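PDB 1WKR: polyporopepsin from Irpex lacteus, which cleaves peptide bonds as a pepsin-like aspartic endopeptidase of broad specificity and clots milk. Local coordinates for residues Thr25-Leu30 / Gly100-Leu105; Ser183-Tyr188 / Glu302-Ile307. All coordinates share one frame; numbering follows the deposited sequence.

Interaction 1: residues Thr25-Leu30 / Gly100-Leu105; sequences TTYSLL and GVDGIL
Asp102 carries the polar half of this contact, its side chain reaching from the segment leading into the strand at Ile104 to the backbone of strand 25-32. Asp102 CB lies 3.9 Å from Tyr27 CB, and CG, anti to its carbonyl carbon (chi1 -74°), sits at the edge of the Tyr27 ring, the carboxylate nearly perpendicular to that ring. Asp102 OD2 accepts Ser28 N at 2.8 Å in an almost straight bond on its anti lone pair, while OD1 turns to Lys44 N. Asp102 N returns a bond to Ser28 O (2.9 Å), so one residue grips both polar backbone atoms of Ser28. An alanine here would probably loosen Ser28 and Lys44 together, since both carboxylate bonds would go. Further on, the backbones pair in parallel: Leu30 N donates to Gly103 O, and Leu105 N to Leu30 O, each at 2.8 Å. Leu29 CD2 lies against Gly103 N, which is buried without a hydrogen-bond partner, and Leu29 CB packs on Leu105 CB at 4.1 Å. A side chain on Gly103 would strike the preceding carbonyl oxygen. Strand 103-106, bonded to catalytic Asp32 through Leu105, lies between its parallel partner 25-32 and its antiparallel partner 39-40, the psi-loop arrangement of pepsin-like proteases.

Interaction 2: residues Ser183-Tyr188 / Glu302-Ile307; sequences SPASAY and EGLDFI
Ser183 enters through its backbone: its O receives a CA-H...O contact from Gly303 CA at 3.4 Å. A side chain on Gly303 would run into that same oxygen, and the positive phi of Gly303 (76°) is one that glycine adopts easily. The next peptide is cis, and Pro184 brings CD and CG against residues 302-304, CD lying 3.4 Å from Glu302 O and CG 4.0 Å from Leu304 CB, the two side chains crossing obliquely. At Ala185, where a short 3-10 turn begins, N donates to Gly303 O over 3.0 Å in a bent bond (151°), with the donor above the carbonyl plane. Ala185 CB rests against Leu304 CG, which stands anti to its backbone N (chi1 -161°). The Ala185 N bond, the sole hydrogen bond joining the two segments, ties the loop before strand 190-197 to the one leading into strand 306-308, in the C-terminal half of the pepsin fold, beside the pocket where the inhibitor pepstatin is bound. Within the second loop, Asp305 OD1 accepts Glu302 N on its syn lone pair and, weakly, Leu304 N, while OD2 bonds Gly301 N and Thr207 OG1. Past the turn comes Tyr188, meeting Leu304 CD1 at 3.8 Å with its CE1 as the side chains cross near a right angle; Tyr188 OH hydrogen-bonds the backbone of the bound peptide, and both Tyr188 and Leu304 pack on modified side chains of that peptide.

Interactions 1 and 2 lie on opposite sides of the chain's centre, with their own centres 26 Å apart and nearest atoms about 11 Å apart, so they do not touch. What relates them is the active site and the bound peptide. From interaction 1, the side chain of Ile104 comes within about 4 Å of that of catalytic Asp32, and Leu30 packs on a modified side chain of the inhibitor. From interaction 2, the side chain of Tyr188 is about 6 Å from that of Asp212, the second catalytic aspartate, and Ile307 touches Asp212 directly. Strands 103-106 and 306-308 play matching parts, each pairing in parallel with the strand that leads to a catalytic aspartate, 25-32 to Asp32 and 207-211 to Asp212.

Interaction 1: residues Thr25-Leu30 / Gly100-Leu105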
loop_
_atom_site.group_PDB
_atom_site.type_symbol
_atom_site.label_atom_id
_atom_site.label_comp_id
_atom_site.label_asym_id
_atom_site.label_seq_id
_atom_site.Cartn_x
_atom_site.Cartn_y
_atom_site.Cartn_z
ATOM N N THR A 25 -7.755 23.551 -0.743
ATOM C CA THR A 25 -8.042 22.911 -2.035
ATOM C C THR A 25 -7.938 21.404 -1.785
ATOM O O THR A 25 -7.038 20.952 -1.098
ATOM C CB THR A 25 -7.004 23.376 -3.091
ATOM O OG1 THR A 25 -7.296 24.780 -3.372
ATOM C CG2 THR A 25 -7.147 22.635 -4.415
ATOM N N THR A 26 -8.838 20.633 -2.390
ATOM C CA THR A 26 -8.776 19.193 -2.282
ATOM C C THR A 26 -7.959 18.548 -3.355
ATOM O O THR A 26 -8.080 18.859 -4.560
ATOM C CB THR A 26 -10.194 18.659 -2.404
ATOM O OG1 THR A 26 -10.958 19.127 -1.269
ATOM C CG2 THR A 26 -10.209 17.098 -2.262
ATOM N N TYR A 27 -7.086 17.602 -2.956
ATOM C CA TYR A 27 -6.269 16.832 -3.848
ATOM C C TYR A 27 -6.574 15.353 -3.561
ATOM O O TYR A 27 -6.817 14.951 -2.412
ATOM C CB TYR A 27 -4.780 17.078 -3.591
ATOM C CG TYR A 27 -4.409 18.548 -3.787
ATOM C CD1 TYR A 27 -4.633 19.463 -2.765
ATOM C CD2 TYR A 27 -3.873 18.992 -4.977
ATOM C CE1 TYR A 27 -4.318 20.803 -2.909
ATOM C CE2 TYR A 27 -3.531 20.398 -5.152
ATOM C CZ TYR A 27 -3.777 21.183 -4.091
ATOM O OH TYR A 27 -3.422 22.572 -4.226
ATOM N N SER A 28 -6.486 14.499 -4.599
ATOM C CA SER A 28 -6.744 13.049 -4.411
ATOM C C SER A 28 -5.375 12.376 -4.352
ATOM O O SER A 28 -4.689 12.278 -5.365
ATOM C CB SER A 28 -7.597 12.589 -5.552
ATOM O OG SER A 28 -7.888 11.209 -5.350
ATOM N N LEU A 29 -4.958 11.947 -3.155
ATOM C CA LEU A 29 -3.632 11.431 -2.941
ATOM C C LEU A 29 -3.659 9.949 -2.756
ATOM O O LEU A 29 -4.512 9.367 -2.057
ATOM C CB LEU A 29 -2.981 12.076 -1.718
ATOM C CG LEU A 29 -2.843 13.638 -1.784
ATOM C CD1 LEU A 29 -1.920 14.085 -0.690
ATOM C CD2 LEU A 29 -2.210 14.098 -3.139
ATOM N N LEU A 30 -2.659 9.275 -3.366
ATOM C CA LEU A 30 -2.539 7.818 -3.340
ATOM C C LEU A 30 -2.052 7.367 -1.964
ATOM O O LEU A 30 -1.034 7.846 -1.463
ATOM C CB LEU A 30 -1.559 7.441 -4.446
ATOM C CG LEU A 30 -1.418 5.935 -4.796
ATOM C CD1 LEU A 30 -0.961 5.773 -6.248
ATOM C CD2 LEU A 30 -0.406 5.237 -3.864
ATOM N N GLY A 100 -4.022 9.278 -12.760
ATOM C CA GLY A 100 -5.186 9.016 -11.905
ATOM C C GLY A 100 -5.125 9.627 -10.492
ATOM O O GLY A 100 -6.080 9.448 -9.768
ATOM N N VAL A 101 -3.968 10.276 -10.133
ATOM C CA VAL A 101 -3.824 10.854 -8.786
ATOM C C VAL A 101 -3.101 12.200 -8.872
ATOM O O VAL A 101 -2.442 12.559 -9.816
ATOM C CB VAL A 101 -3.076 9.884 -7.862
ATOM C CG1 VAL A 101 -3.788 8.491 -7.784
ATOM C CG2 VAL A 101 -1.623 9.729 -8.176
ATOM N N ASP A 102 -3.265 12.966 -7.756
ATOM C CA ASP A 102 -2.535 14.221 -7.560
ATOM C C ASP A 102 -1.145 14.079 -6.992
ATOM O O ASP A 102 -0.360 14.980 -7.020
ATOM C CB ASP A 102 -3.326 15.166 -6.684
ATOM C CG ASP A 102 -4.523 15.799 -7.380
ATOM O OD1 ASP A 102 -4.240 16.645 -8.298
ATOM O OD2 ASP A 102 -5.666 15.516 -7.086
ATOM N N GLY A 103 -0.860 12.897 -6.374
ATOM C CA GLY A 103 0.368 12.708 -5.647
ATOM C C GLY A 103 0.145 11.554 -4.653
ATOM O O GLY A 103 -0.707 10.703 -4.871
ATOM N N ILE A 104 0.962 11.574 -3.575
ATOM C CA ILE A 104 0.997 10.470 -2.596
ATOM C C ILE A 104 0.741 11.015 -1.196
ATOM O O ILE A 104 1.284 12.078 -0.822
ATOM C CB ILE A 104 2.347 9.695 -2.662
ATOM C CG1 ILE A 104 2.386 8.897 -3.952
ATOM C CG2 ILE A 104 2.546 8.828 -1.414
ATOM C CD1 ILE A 104 3.678 8.043 -4.126
ATOM N N LEU A 105 -0.014 10.246 -0.432
ATOM C CA LEU A 105 -0.091 10.399 1.032
ATOM C C LEU A 105 0.933 9.407 1.632
ATOM O O LEU A 105 0.718 8.194 1.545
ATOM C CB LEU A 105 -1.482 10.136 1.558
ATOM C CG LEU A 105 -1.640 10.413 3.074
ATOM C CD1 LEU A 105 -1.678 11.902 3.319
ATOM C CD2 LEU A 105 -2.850 9.749 3.627
HETATM O O HOH W 1 -8.089 10.241 -7.897
#

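Interaction 2: residues Ser183-Tyr188 / Glu302-Ile307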
loop_
_atom_site.group_PDB
_atom_site.type_symbol
_atom_site.label_atom_id
_atom_site.label_comp_id
_atom_site.label_asym_id
_atom_site.label_seq_id
_atom_site.Cartn_x
_atom_site.Cartn_y
_atom_site.Cartn_z
ATOM N N SER A 183 17.306 -5.874 7.015
ATOM C CA SER A 183 17.370 -4.791 6.100
ATOM C C SER A 183 17.405 -5.253 4.630
ATOM O O SER A 183 18.016 -6.348 4.388
ATOM C CB SER A 183 18.648 -3.914 6.420
ATOM O OG SER A 183 18.663 -2.676 5.573
ATOM N N PRO A 184 16.871 -4.580 3.662
ATOM C CA PRO A 184 16.236 -3.236 3.810
ATOM C C PRO A 184 14.743 -3.268 4.132
ATOM O O PRO A 184 14.171 -2.160 4.275
ATOM C CB PRO A 184 16.477 -2.597 2.440
ATOM C CG PRO A 184 16.471 -3.768 1.469
ATOM C CD PRO A 184 17.030 -4.937 2.242
ATOM N N ALA A 185 14.095 -4.435 4.260
ATOM C CA ALA A 185 12.662 -4.435 4.626
ATOM C C ALA A 185 12.392 -3.678 5.889
ATOM O O ALA A 185 11.332 -3.057 6.031
ATOM C CB ALA A 185 12.199 -5.882 4.824
ATOM N N SER A 186 13.352 -3.637 6.834
ATOM C CA SER A 186 13.203 -2.941 8.101
ATOM C C SER A 186 12.985 -1.439 7.966
ATOM O O SER A 186 12.503 -0.831 8.964
ATOM C CB SER A 186 14.426 -3.212 8.975
ATOM O OG SER A 186 15.590 -2.665 8.299
ATOM N N ALA A 187 13.305 -0.843 6.846
ATOM C CA ALA A 187 13.098 0.611 6.657
ATOM C C ALA A 187 11.655 0.912 6.362
ATOM O O ALA A 187 11.217 2.064 6.431
ATOM C CB ALA A 187 14.002 1.080 5.514
ATOM N N TYR A 188 10.873 -0.088 5.879
ATOM C CA TYR A 188 9.460 0.042 5.485
ATOM C C TYR A 188 8.623 -0.531 6.566
ATOM O O TYR A 188 9.073 -0.789 7.706
ATOM C CB TYR A 188 9.297 -0.695 4.125
ATOM C CG TYR A 188 10.176 -0.253 3.004
ATOM C CD1 TYR A 188 11.549 -0.738 2.951
ATOM C CD2 TYR A 188 9.774 0.632 2.031
ATOM C CE1 TYR A 188 12.385 -0.283 1.943
ATOM C CE2 TYR A 188 10.660 1.095 1.048
ATOM C CZ TYR A 188 11.933 0.590 1.018
ATOM O OH TYR A 188 12.836 1.047 0.049
ATOM N N GLU A 302 17.551 -11.296 -0.410
ATOM C CA GLU A 302 18.020 -9.920 -0.478
ATOM C C GLU A 302 17.503 -9.078 0.659
ATOM O O GLU A 302 17.737 -7.829 0.654
ATOM C CB GLU A 302 17.604 -9.280 -1.807
ATOM C CG GLU A 302 18.294 -9.973 -2.967
ATOM C CD GLU A 302 18.127 -9.084 -4.325
ATOM O OE1 GLU A 302 17.395 -8.161 -4.288
ATOM O OE2 GLU A 302 18.865 -9.486 -5.227
ATOM N N GLY A 303 16.874 -9.624 1.658
ATOM C CA GLY A 303 16.362 -8.845 2.785
ATOM C C GLY A 303 15.082 -8.073 2.469
ATOM O O GLY A 303 14.668 -7.264 3.313
ATOM N N LEU A 304 14.461 -8.275 1.307
ATOM C CA LEU A 304 13.157 -7.662 0.950
ATOM C C LEU A 304 12.706 -8.540 -0.207
ATOM O O LEU A 304 13.096 -8.298 -1.386
ATOM C CB LEU A 304 13.348 -6.183 0.610
ATOM C CG LEU A 304 12.047 -5.409 0.678
ATOM C CD1 LEU A 304 12.317 -3.879 0.649
ATOM C CD2 LEU A 304 11.054 -5.774 -0.371
ATOM N N ASP A 305 11.887 -9.528 0.099
ATOM C CA ASP A 305 11.669 -10.665 -0.820
ATOM C C ASP A 305 10.204 -10.852 -1.173
ATOM O O ASP A 305 9.837 -11.841 -1.840
ATOM C CB ASP A 305 12.216 -11.930 -0.167
ATOM C CG ASP A 305 13.715 -11.952 0.052
ATOM O OD1 ASP A 305 14.452 -11.087 -0.502
ATOM O OD2 ASP A 305 14.188 -12.875 0.757
ATOM N N PHE A 306 9.364 -9.944 -0.700
ATOM C CA PHE A 306 7.944 -9.941 -1.062
ATOM C C PHE A 306 7.359 -8.550 -0.793
ATOM O O PHE A 306 7.929 -7.815 0.046
ATOM C CB PHE A 306 7.130 -11.052 -0.277
ATOM C CG PHE A 306 7.118 -10.819 1.214
ATOM C CD1 PHE A 306 6.243 -9.932 1.816
ATOM C CD2 PHE A 306 8.019 -11.503 2.038
ATOM C CE1 PHE A 306 6.227 -9.716 3.166
ATOM C CE2 PHE A 306 8.003 -11.306 3.407
ATOM C CZ PHE A 306 7.126 -10.426 3.967
ATOM N N ILE A 307 6.263 -8.294 -1.451
ATOM C CA ILE A 307 5.432 -7.090 -1.144
ATOM C C ILE A 307 3.999 -7.609 -1.035
ATOM O O ILE A 307 3.407 -8.032 -2.051
ATOM C CB ILE A 307 5.558 -5.974 -2.178
ATOM C CG1 ILE A 307 7.005 -5.517 -2.320
ATOM C CG2 ILE A 307 4.673 -4.818 -1.754
ATOM C CD1 ILE A 307 7.273 -4.457 -3.362
#